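Local coordinates for protein NDP-N-acetyl-D-galactosaminuronic acid dehydrogenase (Methanosarcina mazei Go1, PDB 3G79) that probably oxidises UDP-N-acetyl-mannosamine to the corresponding uronic acid, reducing two molecules of NAD+ in the process, at residues R187-K190 with N191-H195; T295-T298 with Y299-E302. All coordinates share one frame; numbering follows the deposited sequence.

Contact 1. Residues R187-K190 with N191-H195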
loop_
_atom_site.group_PDB
_atom_site.type_symbol
_atom_site.label_atom_id
_atom_site.label_comp_id
_atom_site.label_asym_id
_atom_site.label_seq_id
_atom_site.Cartn_x
_atom_site.Cartn_y
_atom_site.Cartn_z
ATOM N N ARG A 187 -25.151 10.682 -3.515
ATOM C CA ARG A 187 -25.041 9.545 -2.596
ATOM C C ARG A 187 -25.034 9.982 -1.100
ATOM O O ARG A 187 -24.394 9.335 -0.264
ATOM C CB ARG A 187 -23.772 8.715 -2.906
ATOM C CG ARG A 187 -23.679 7.987 -4.281
ATOM C CD ARG A 187 -22.473 6.979 -4.275
ATOM N NE ARG A 187 -21.936 6.599 -5.591
ATOM C CZ ARG A 187 -20.701 6.118 -5.809
ATOM N NH1 ARG A 187 -19.836 5.949 -4.812
ATOM N NH2 ARG A 187 -20.322 5.795 -7.042
ATOM N N LEU A 188 -25.726 11.080 -0.778
ATOM C CA LEU A 188 -25.641 11.694 0.572
ATOM C C LEU A 188 -26.243 10.828 1.704
ATOM O O LEU A 188 -25.549 10.467 2.667
ATOM C CB LEU A 188 -26.234 13.117 0.593
ATOM C CG LEU A 188 -25.371 14.405 0.609
ATOM C CD1 LEU A 188 -24.027 14.261 -0.028
ATOM C CD2 LEU A 188 -26.080 15.612 -0.027
ATOM N N LEU A 189 -27.524 10.503 1.577
ATOM C CA LEU A 189 -28.207 9.689 2.559
ATOM C C LEU A 189 -27.541 8.344 2.877
ATOM O O LEU A 189 -27.437 7.991 4.053
ATOM C CB LEU A 189 -29.666 9.508 2.181
ATOM C CG LEU A 189 -30.626 10.568 2.698
ATOM C CD1 LEU A 189 -30.212 11.951 2.280
ATOM C CD2 LEU A 189 -32.075 10.281 2.244
ATOM N N LYS A 190 -27.075 7.601 1.872
ATOM C CA LYS A 190 -26.526 6.285 2.189
ATOM C C LYS A 190 -25.100 6.332 2.646
ATOM O O LYS A 190 -24.679 5.464 3.417
ATOM C CB LYS A 190 -26.730 5.202 1.102
ATOM C CG LYS A 190 -26.520 5.599 -0.350
ATOM C CD LYS A 190 -27.382 4.693 -1.248
ATOM C CE LYS A 190 -28.865 4.670 -0.780
ATOM N NZ LYS A 190 -29.678 3.524 -1.342
ATOM N N ASN A 191 -24.353 7.326 2.173
ATOM C CA ASN A 191 -22.989 7.539 2.672
ATOM C C ASN A 191 -22.997 7.758 4.191
ATOM O O ASN A 191 -22.332 7.042 4.928
ATOM C CB ASN A 191 -22.312 8.718 1.960
ATOM C CG ASN A 191 -21.861 8.383 0.541
ATOM O OD1 ASN A 191 -21.312 9.234 -0.138
ATOM N ND2 ASN A 191 -22.081 7.151 0.101
ATOM N N ILE A 192 -23.771 8.738 4.652
ATOM C CA ILE A 192 -23.894 8.999 6.076
ATOM C C ILE A 192 -24.357 7.743 6.837
ATOM O O ILE A 192 -23.859 7.469 7.926
ATOM C CB ILE A 192 -24.867 10.161 6.353
ATOM C CG1 ILE A 192 -24.472 11.413 5.538
ATOM C CG2 ILE A 192 -24.979 10.419 7.872
ATOM C CD1 ILE A 192 -25.382 12.553 5.700
ATOM N N ARG A 193 -25.291 6.987 6.259
ATOM C CA ARG A 193 -25.865 5.797 6.906
ATOM C C ARG A 193 -24.984 4.553 6.837
ATOM O O ARG A 193 -24.966 3.783 7.775
ATOM C CB ARG A 193 -27.197 5.407 6.259
ATOM C CG ARG A 193 -28.357 6.326 6.551
ATOM C CD ARG A 193 -29.586 6.018 5.660
ATOM N NE ARG A 193 -30.791 6.571 6.255
ATOM C CZ ARG A 193 -31.841 7.029 5.582
ATOM N NH1 ARG A 193 -31.843 7.014 4.259
ATOM N NH2 ARG A 193 -32.903 7.491 6.235
ATOM N N GLU A 194 -24.309 4.326 5.711
ATOM C CA GLU A 194 -23.602 3.045 5.485
ATOM C C GLU A 194 -22.077 3.135 5.703
ATOM O O GLU A 194 -21.427 2.150 6.075
ATOM C CB GLU A 194 -23.958 2.460 4.124
ATOM C CG GLU A 194 -25.488 2.197 3.963
ATOM C CD GLU A 194 -25.979 1.997 2.543
ATOM O OE1 GLU A 194 -25.151 1.979 1.610
ATOM O OE2 GLU A 194 -27.218 1.854 2.341
ATOM N N HIS A 195 -21.519 4.324 5.517
ATOM C CA HIS A 195 -20.126 4.551 5.818
ATOM C C HIS A 195 -19.874 4.520 7.336
ATOM O O HIS A 195 -20.586 5.166 8.103
ATOM C CB HIS A 195 -19.710 5.904 5.246
ATOM C CG HIS A 195 -19.560 5.931 3.750
ATOM N ND1 HIS A 195 -19.949 4.885 2.923
ATOM C CD2 HIS A 195 -19.053 6.888 2.931
ATOM C CE1 HIS A 195 -19.674 5.196 1.666
ATOM N NE2 HIS A 195 -19.136 6.404 1.642
#
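Ile192 N donates to Leu188 O at 3.2 Å, and the N-H points almost straight at the oxygen (175°), one turn up the short helix 188-194 of the Rossmann-type NAD-binding domain. The next two carbonyls are used in the same i to i+4 pattern: Leu189 O accepts from Arg193 N, and Lys190 O from Glu194 N at 2.6 Å, both with more bent N-H directions. Arg187 occupies the N-cap position; the first-turn amide of Leu188 is taken by the carboxylate of Glu73, and the backbone of Arg193 is also bonded to those of Thr219 and Gly221. Asn191, with CG anti to its own carbonyl carbon (chi1 -75°), offers OD1 to Met184 N, tying the helix to the chain that leads into it. Leu188 and Ile192 both rest on Pro32 of helix 30-39, so the apolar side of the helix is covered there. On the flank, Leu189 and Arg193 run side by side in the same direction, the extended arginine chain bringing NH1 to 3.8 Å from Leu189 CD2. The Glu194 carboxylate lies by Lys190 CB, with CD 3.6 Å away, whereas Lys190 NZ and Glu194 OE2 are 4.7 Å apart and form no salt bridge.

Contact 2. Residues T295-T298 with Y299-E302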
loop_
_atom_site.group_PDB
_atom_site.type_symbol
_atom_site.label_atom_id
_atom_site.label_comp_id
_atom_site.label_asym_id
_atom_site.label_seq_id
_atom_site.Cartn_x
_atom_site.Cartn_y
_atom_site.Cartn_z
ATOM N N THR A 295 -3.242 15.889 -2.981
ATOM C CA THR A 295 -2.064 16.725 -3.221
ATOM C C THR A 295 -1.626 17.534 -1.973
ATOM O O THR A 295 -0.531 18.070 -1.924
ATOM C CB THR A 295 -2.295 17.728 -4.426
ATOM O OG1 THR A 295 -3.520 18.451 -4.272
ATOM C CG2 THR A 295 -2.356 17.021 -5.751
ATOM N N LYS A 296 -2.468 17.630 -0.956
ATOM C CA LYS A 296 -2.240 18.626 0.090
ATOM C C LYS A 296 -2.164 18.044 1.467
ATOM O O LYS A 296 -1.570 18.630 2.362
ATOM C CB LYS A 296 -3.327 19.691 0.071
ATOM C CG LYS A 296 -2.961 20.826 -0.777
ATOM C CD LYS A 296 -4.089 21.208 -1.685
ATOM C CE LYS A 296 -5.210 21.953 -0.966
ATOM N NZ LYS A 296 -5.770 22.973 -1.901
ATOM N N ASP A 297 -2.788 16.901 1.644
ATOM C CA ASP A 297 -2.902 16.324 2.953
ATOM C C ASP A 297 -1.541 16.010 3.558
ATOM O O ASP A 297 -1.383 16.147 4.748
ATOM C CB ASP A 297 -3.838 15.080 2.933
ATOM C CG ASP A 297 -5.343 15.457 3.006
ATOM O OD1 ASP A 297 -5.680 16.663 2.924
ATOM O OD2 ASP A 297 -6.199 14.554 3.167
ATOM N N THR A 298 -0.535 15.613 2.788
ATOM C CA THR A 298 0.624 15.136 3.510
ATOM C C THR A 298 1.366 16.296 4.108
ATOM O O THR A 298 2.061 16.118 5.083
ATOM C CB THR A 298 1.570 14.138 2.750
ATOM O OG1 THR A 298 2.814 14.763 2.406
ATOM C CG2 THR A 298 0.956 13.520 1.559
ATOM N N TYR A 299 1.202 17.487 3.537
ATOM C CA TYR A 299 1.762 18.707 4.140
ATOM C C TYR A 299 1.085 19.009 5.434
ATOM O O TYR A 299 1.752 19.460 6.351
ATOM C CB TYR A 299 1.771 19.930 3.187
ATOM C CG TYR A 299 2.517 19.587 1.920
ATOM C CD1 TYR A 299 3.874 19.208 1.957
ATOM C CD2 TYR A 299 1.847 19.535 0.698
ATOM C CE1 TYR A 299 4.558 18.850 0.769
ATOM C CE2 TYR A 299 2.510 19.177 -0.478
ATOM C CZ TYR A 299 3.861 18.831 -0.435
ATOM O OH TYR A 299 4.460 18.450 -1.597
ATOM N N HIS A 300 -0.216 18.739 5.516
ATOM C CA HIS A 300 -0.909 18.764 6.795
ATOM C C HIS A 300 -0.395 17.779 7.875
ATOM O O HIS A 300 -0.299 18.171 9.040
ATOM C CB HIS A 300 -2.400 18.630 6.591
ATOM C CG HIS A 300 -2.959 19.698 5.715
ATOM N ND1 HIS A 300 -3.683 19.428 4.574
ATOM C CD2 HIS A 300 -2.880 21.045 5.805
ATOM C CE1 HIS A 300 -4.035 20.564 4.002
ATOM N NE2 HIS A 300 -3.544 21.558 4.717
ATOM N N LEU A 301 -0.050 16.542 7.496
ATOM C CA LEU A 301 0.587 15.587 8.432
ATOM C C LEU A 301 1.933 16.112 8.882
ATOM O O LEU A 301 2.259 16.129 10.079
ATOM C CB LEU A 301 0.808 14.195 7.802
ATOM C CG LEU A 301 -0.025 12.974 8.179
ATOM C CD1 LEU A 301 0.798 11.681 7.967
ATOM C CD2 LEU A 301 -0.473 13.054 9.604
ATOM N N GLU A 302 2.721 16.519 7.904
ATOM C CA GLU A 302 4.004 17.105 8.187
ATOM C C GLU A 302 3.887 18.227 9.177
ATOM O O GLU A 302 4.528 18.140 10.205
ATOM C CB GLU A 302 4.719 17.538 6.915
ATOM C CG GLU A 302 4.894 16.423 5.940
ATOM C CD GLU A 302 5.606 15.140 6.495
ATOM O OE1 GLU A 302 6.288 15.166 7.538
ATOM O OE2 GLU A 302 5.496 14.089 5.848
#
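With CG anti to its carbonyl carbon (chi1 -58°), His300 swings its imidazole back toward the preceding turn, where ND1 comes 3.2 Å from Lys296 O, at too poor an angle for a hydrogen bond, and CE1 lies 4.1 Å from Lys296 CB. Tyr299 has nearly the same first torsion (-56°), which sends its ring back along the helix until CE2 is 3.5 Å from Thr295 O. The ring of His300 and the carboxylate of Asp297 are inclined by 62°, and OD1 stays 3.8 Å from ND1; the carboxylate instead uses OD2 to accept from Asn239, while NE2 of the histidine reaches Glu120 and Leu119 weakly. These residues form part of helix 293-305, which packs against helices 228-258 and 321-345 in the central domain; the Thr298 side chain rests on Thr240 and Asp243, its OG1 buried without a hydrogen-bond partner in the model. Lys296 O receives weak bonds from both Tyr299 N and His300 N, whereas Leu301 N to Asp297 O is a regular bond. Glu302 N to Thr298 O is shorter, at 2.9 Å, and nearly straight. CG of Glu302 passes 3.0 Å from Thr298 O, and its carboxylate is held by Ser320 through OE2 and by Tyr255 OH of the second subunit through OE1.

Contact 1 precedes contact 2 along the chain, and their centres lie about 26 Å apart, with nearest atoms about 15 Å from each other and no touch between them. Residues 187-195 belong to helix 188-194 in the NAD-binding domain, which leads into strand 197-201, which with its parallel neighbour 223-227 runs against the other strands of the mixed sheet. Residues 295-302 lie on helix 293-305 in the central domain, a mostly helical region reached through the long helix 228-258. The two helices therefore belong to separate domains: contact 1 packs beside helix 30-39, which begins at the last glycine of a probable dinucleotide-binding motif, and contact 2 reaches the second subunit of the dimer.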